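PDB 3PP2: Rho GTPase-activating protein 27 from Homo sapiens, which probably switches off Rho-type GTPases such as CDC42 and RAC1 by stimulating GTP hydrolysis, and may act in clathrin-mediated endocytosis. Local coordinates for residues Gly12-Thr17 against Ser34-Glu39; Lys29-Ser34 against Glu100-His105. All coordinates share one frame; numbering follows the deposited sequence. Where two conformers were deposited one is given.

Contact 1: residues Gly12-Thr17 against Ser34-Glu39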
# COMPACT_ATOMS: atom_id res chain seq x y z
N GLY A 12 9.52 -10.90 -4.26
CA GLY A 12 9.61 -9.99 -3.12
C GLY A 12 9.80 -10.70 -1.80
O GLY A 12 9.71 -11.92 -1.75
N VAL A 13 10.11 -9.97 -0.75
CA VAL A 13 10.20 -10.57 0.55
C VAL A 13 8.82 -10.60 1.24
O VAL A 13 8.15 -9.56 1.33
CB VAL A 13 11.27 -9.89 1.42
CG1 VAL A 13 11.25 -10.52 2.83
CG2 VAL A 13 12.67 -10.00 0.78
N LEU A 14 8.41 -11.76 1.72
CA LEU A 14 7.16 -11.97 2.42
C LEU A 14 7.40 -12.79 3.68
O LEU A 14 8.33 -13.59 3.75
CB LEU A 14 6.12 -12.71 1.56
CG LEU A 14 5.63 -11.94 0.34
CD1 LEU A 14 4.79 -12.84 -0.57
CD2 LEU A 14 4.87 -10.70 0.75
N HIS A 15 6.49 -12.65 4.63
CA HIS A 15 6.44 -13.53 5.78
C HIS A 15 5.55 -14.72 5.43
O HIS A 15 4.51 -14.60 4.77
CB HIS A 15 5.93 -12.81 6.99
CG HIS A 15 6.84 -11.73 7.42
ND1 HIS A 15 7.69 -11.86 8.48
CD2 HIS A 15 6.99 -10.46 6.96
CE1 HIS A 15 8.35 -10.73 8.64
NE2 HIS A 15 7.96 -9.87 7.72
N ARG A 16 5.96 -15.90 5.85
CA ARG A 16 5.16 -17.10 5.61
C ARG A 16 5.41 -18.16 6.64
O ARG A 16 6.52 -18.25 7.20
CB ARG A 16 5.43 -17.65 4.19
CG ARG A 16 6.68 -18.46 4.00
CD ARG A 16 7.91 -17.64 4.19
NE ARG A 16 9.15 -18.33 3.86
CZ ARG A 16 9.70 -19.25 4.61
NH1 ARG A 16 10.88 -19.80 4.23
NH2 ARG A 16 9.12 -19.60 5.76
N THR A 17 4.40 -19.01 6.84
CA THR A 17 4.55 -20.22 7.61
C THR A 17 3.72 -21.32 6.96
O THR A 17 2.62 -21.06 6.47
CB THR A 17 4.07 -20.03 9.08
OG1 THR A 17 4.24 -21.26 9.80
CG2 THR A 17 2.60 -19.55 9.23
N SER A 34 11.08 -14.50 3.91
CA SER A 34 11.94 -14.97 2.84
C SER A 34 11.66 -14.33 1.54
O SER A 34 10.54 -13.86 1.29
CB SER A 34 11.82 -16.48 2.66
OG SER A 34 10.62 -16.87 2.02
N TRP A 35 12.68 -14.31 0.69
CA TRP A 35 12.45 -14.08 -0.72
C TRP A 35 11.43 -15.11 -1.22
O TRP A 35 11.40 -16.27 -0.78
CB TRP A 35 13.76 -14.23 -1.48
CG TRP A 35 13.76 -13.81 -2.90
CD1 TRP A 35 14.02 -14.58 -3.98
CD2 TRP A 35 13.49 -12.49 -3.38
NE1 TRP A 35 13.92 -13.81 -5.12
CE2 TRP A 35 13.60 -12.53 -4.77
CE3 TRP A 35 13.17 -11.28 -2.75
CZ2 TRP A 35 13.41 -11.39 -5.56
CZ3 TRP A 35 12.95 -10.14 -3.55
CH2 TRP A 35 13.10 -10.21 -4.92
N THR A 36 10.58 -14.64 -2.12
CA THR A 36 9.45 -15.37 -2.67
C THR A 36 9.39 -15.04 -4.14
O THR A 36 9.49 -13.87 -4.51
CB THR A 36 8.13 -14.94 -1.97
OG1 THR A 36 8.27 -15.11 -0.55
CG2 THR A 36 6.93 -15.75 -2.44
N VAL A 37 9.21 -16.05 -4.97
CA VAL A 37 9.09 -15.89 -6.40
C VAL A 37 7.87 -16.61 -6.93
O VAL A 37 7.67 -17.78 -6.64
CB VAL A 37 10.34 -16.42 -7.15
CG1 VAL A 37 10.18 -16.38 -8.70
CG2 VAL A 37 11.59 -15.61 -6.68
N LEU A 38 7.05 -15.88 -7.66
CA LEU A 38 5.96 -16.45 -8.44
C LEU A 38 6.34 -16.42 -9.90
O LEU A 38 6.59 -15.36 -10.47
CB LEU A 38 4.70 -15.62 -8.23
CG LEU A 38 3.47 -16.01 -9.04
CD1 LEU A 38 3.02 -17.40 -8.70
CD2 LEU A 38 2.38 -14.98 -8.81
N GLU A 39 6.43 -17.59 -10.53
CA GLU A 39 6.82 -17.68 -11.94
C GLU A 39 6.13 -18.90 -12.52
O GLU A 39 6.18 -19.96 -11.93
CB GLU A 39 8.35 -17.82 -12.03
CG GLU A 39 8.94 -17.78 -13.42
CD GLU A 39 10.47 -17.55 -13.40
OE1 GLU A 39 11.09 -17.43 -12.30
OE2 GLU A 39 11.06 -17.49 -14.51
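Arg16 and Ser34 make the one side-chain hydrogen bond between 12-17 and 34-39. Arg16 NE gives its proton to Ser34 OG at 2.8 Å, with the oxygen tilted 19° from the guanidinium plane. The arginine chain bends at chi2 (-66°), which turns CD back toward the serine. Ser34 OG passes its proton to Trp35 O from above the carbonyl plane, so the hydroxyl both accepts and donates. Arg16 NH1 binds Glu67 in a salt bridge and the carbonyl of Phe46.

The backbones pair antiparallel, Gly12-Leu14 with Ser34-Thr36, joining strands 10-21 and 32-39 in the curled sheet of the pleckstrin homology domain. Leu14 and Ser34 form a hydrogen-bonded pair: Leu14 N reaches Ser34 O at 3.0 Å, and Ser34 N reaches Leu14 O at 2.9 Å. Ser34 O takes a second proton from Thr36 OG1, and its two donors come from opposite faces of the carbonyl plane. Gly12 and Thr36 form the next such pair. The bond from Gly12 N to Thr36 O lies in the carbonyl plane; the return bond from Thr36 N to Gly12 O is weak.

Val13 and Trp35 lie between them as a non-hydrogen-bonded pair. Trp35 has CG anti to its backbone N (chi1 -170°), and its six-membered ring comes to the backbone of Gly12. CZ3 of Trp35 is 3.4 Å from Gly12 CA, and Gly12 N sits over one ring face. Val13 CG2 meets the ring edge in plane, 3.8 Å from Trp35 CE3. Trp35 NE1 bonds to Arg58 O of the second subunit.

Leu14 and Thr36 point to the other face, where both touch Trp114 of helix 108-122. Strand 10-21 continues the sheet to strand 100-104, and strand 32-39 to strand 42-46.

Contact 2: residues Lys29-Ser34 against Glu100-His105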
# COMPACT_ATOMS: atom_id res chain seq x y z
N LYS A 29 2.76 -22.25 14.69
CA LYS A 29 3.27 -21.50 13.56
C LYS A 29 4.78 -21.42 13.57
O LYS A 29 5.43 -21.48 14.65
CB LYS A 29 2.58 -20.13 13.47
CG LYS A 29 1.11 -20.30 12.96
CD LYS A 29 0.33 -19.08 12.95
CE LYS A 29 -1.13 -19.39 12.74
NZ LYS A 29 -1.77 -20.06 13.92
N HIS A 30 5.33 -21.38 12.37
CA HIS A 30 6.76 -21.30 12.13
C HIS A 30 7.06 -20.18 11.13
O HIS A 30 7.49 -20.43 10.01
CB HIS A 30 7.27 -22.65 11.62
CG HIS A 30 7.26 -23.71 12.65
ND1 HIS A 30 6.14 -24.46 12.95
CD2 HIS A 30 8.24 -24.16 13.46
CE1 HIS A 30 6.44 -25.33 13.90
NE2 HIS A 30 7.71 -25.16 14.23
N TRP A 31 6.77 -18.95 11.53
CA TRP A 31 6.97 -17.80 10.64
C TRP A 31 8.43 -17.46 10.38
O TRP A 31 9.26 -17.44 11.32
CB TRP A 31 6.32 -16.54 11.21
CG TRP A 31 4.84 -16.51 11.30
CD1 TRP A 31 4.08 -16.67 12.44
CD2 TRP A 31 3.91 -16.15 10.26
NE1 TRP A 31 2.75 -16.48 12.16
CE2 TRP A 31 2.61 -16.17 10.83
CE3 TRP A 31 4.05 -15.88 8.90
CZ2 TRP A 31 1.46 -15.89 10.08
CZ3 TRP A 31 2.92 -15.60 8.16
CH2 TRP A 31 1.64 -15.60 8.75
N SER A 32 8.71 -17.11 9.14
CA SER A 32 9.96 -16.49 8.71
C SER A 32 9.68 -15.55 7.56
O SER A 32 8.69 -15.74 6.84
CB SER A 32 10.92 -17.55 8.17
OG SER A 32 11.30 -18.45 9.16
N ALA A 33 10.55 -14.57 7.36
CA ALA A 33 10.54 -13.78 6.14
C ALA A 33 11.50 -14.35 5.14
O ALA A 33 12.64 -14.68 5.48
CB ALA A 33 10.91 -12.31 6.43
N SER A 34 11.08 -14.50 3.91
CA SER A 34 11.94 -14.97 2.84
C SER A 34 11.66 -14.33 1.54
O SER A 34 10.54 -13.86 1.29
CB SER A 34 11.82 -16.48 2.66
OG SER A 34 10.62 -16.87 2.02
N GLU A 100 -0.96 -26.45 3.47
CA GLU A 100 -1.50 -25.12 3.67
C GLU A 100 -0.39 -24.21 4.20
O GLU A 100 0.49 -24.65 4.95
CB GLU A 100 -2.68 -25.15 4.68
CG GLU A 100 -3.92 -25.99 4.21
CD GLU A 100 -5.06 -26.03 5.22
OE1 GLU A 100 -4.93 -25.44 6.31
OE2 GLU A 100 -6.10 -26.66 4.90
N TYR A 101 -0.47 -22.95 3.80
CA TYR A 101 0.51 -21.90 4.15
C TYR A 101 -0.24 -20.62 4.44
O TYR A 101 -1.29 -20.36 3.84
CB TYR A 101 1.48 -21.63 2.99
CG TYR A 101 2.22 -22.86 2.55
CD1 TYR A 101 3.49 -23.16 3.02
CD2 TYR A 101 1.61 -23.74 1.65
CE1 TYR A 101 4.12 -24.32 2.62
CE2 TYR A 101 2.20 -24.89 1.25
CZ TYR A 101 3.49 -25.20 1.73
OH TYR A 101 4.11 -26.37 1.33
N LEU A 102 0.29 -19.84 5.37
CA LEU A 102 -0.10 -18.45 5.54
C LEU A 102 0.99 -17.55 5.01
O LEU A 102 2.18 -17.85 5.18
CB LEU A 102 -0.39 -18.13 7.00
CG LEU A 102 -1.43 -19.00 7.69
CD1 LEU A 102 -1.54 -18.71 9.19
CD2 LEU A 102 -2.77 -18.94 7.03
N ILE A 103 0.58 -16.41 4.45
CA ILE A 103 1.45 -15.45 3.78
C ILE A 103 1.07 -14.09 4.35
O ILE A 103 -0.12 -13.78 4.47
CB ILE A 103 1.28 -15.47 2.24
CG1 ILE A 103 1.40 -16.90 1.70
CG2 ILE A 103 2.22 -14.50 1.55
CD1 ILE A 103 1.00 -17.01 0.24
N GLN A 104 2.07 -13.29 4.71
CA GLN A 104 1.77 -12.03 5.42
C GLN A 104 2.77 -10.96 5.11
O GLN A 104 3.95 -11.23 4.83
CB GLN A 104 1.77 -12.33 6.92
CG GLN A 104 1.26 -11.27 7.85
CD GLN A 104 2.33 -10.33 8.35
OE1 GLN A 104 3.54 -10.69 8.45
NE2 GLN A 104 1.91 -9.12 8.73
N HIS A 105 2.34 -9.71 5.26
CA HIS A 105 3.23 -8.54 5.26
C HIS A 105 2.50 -7.43 5.99
O HIS A 105 1.29 -7.35 5.95
CB HIS A 105 3.62 -8.11 3.85
CG HIS A 105 4.81 -7.21 3.79
ND1 HIS A 105 4.74 -5.86 4.09
CD2 HIS A 105 6.11 -7.48 3.52
CE1 HIS A 105 5.95 -5.33 3.96
NE2 HIS A 105 6.81 -6.30 3.64
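Lys29 and Trp31 reach across to Leu102 in this pleckstrin homology domain, a curled antiparallel sheet with a C-terminal helix. The segments do not pair directly, because strand 10-21 lies between strands 32-39 and 100-104 in the sheet. No hydrogen bond joins them, and the contact is made mainly by side chains.

Lys29 comes first. Its aliphatic part does the touching, with CE 3.6 Å from Leu102 CD1. The two side chains cross obliquely.

Trp31 carries most of the contact. CG is anti to the carbonyl carbon (chi1 -66°), beside the backbone N, and CZ3 and CH2, at the far end of the ring, reach strand 100-104. CH2 of Trp31 lies 3.7 Å from Leu102 CB. Trp31 CZ3 also comes to the backbone, 3.8 Å from Leu102 O. Arg87 makes a cation-pi contact with this indole, and Trp31 NE1 bonds to a bound citrate, probably from the crystallisation liquor. An alanine here would probably open a gap beside Leu102 and Gln104 and deprive Arg87 of its cation-pi partner.

Beyond Trp31 the chain enters strand 32-39, where Ser32 pairs with Arg16 of strand 10-21.

On the other side, the CB atoms of Leu102 and Gln104 point toward 29-34, and that of Ile103 between them points away. Gln104 has CG anti to its backbone N, and its chain then bends at chi2 (-91°). The bend places CD, and the amide it carries turns to other groups, NE2 to Lys88 O and OE1 to Arg87, while CB stays against the indole. The amide plane stands 82° from the indole plane, and Gln104 CB rests 3.7 Å from Trp31 CZ3.

How the contacts relate
Contacts 1 and 2 have their centres about 9 Å apart and lie in one curled antiparallel sheet of the pleckstrin homology domain. Their segments alternate along the chain: 12-17, then 29-34, which overlaps 34-39 at Ser34, and finally 100-105. Contact 1 is a direct pairing of neighbouring strands. Contact 2 spans the strand between its partners, strand 10-21, which also supplies segment 12-17. That strand joins the two: His15 O probably bonds to Gln104 N, Thr17 OG1 to His30 N, and the backbone of Arg16 packs against the Trp31 ring. Strand 10-21 thus links the early strand 32-39 to strand 100-104, which comes just before the C-terminal helix.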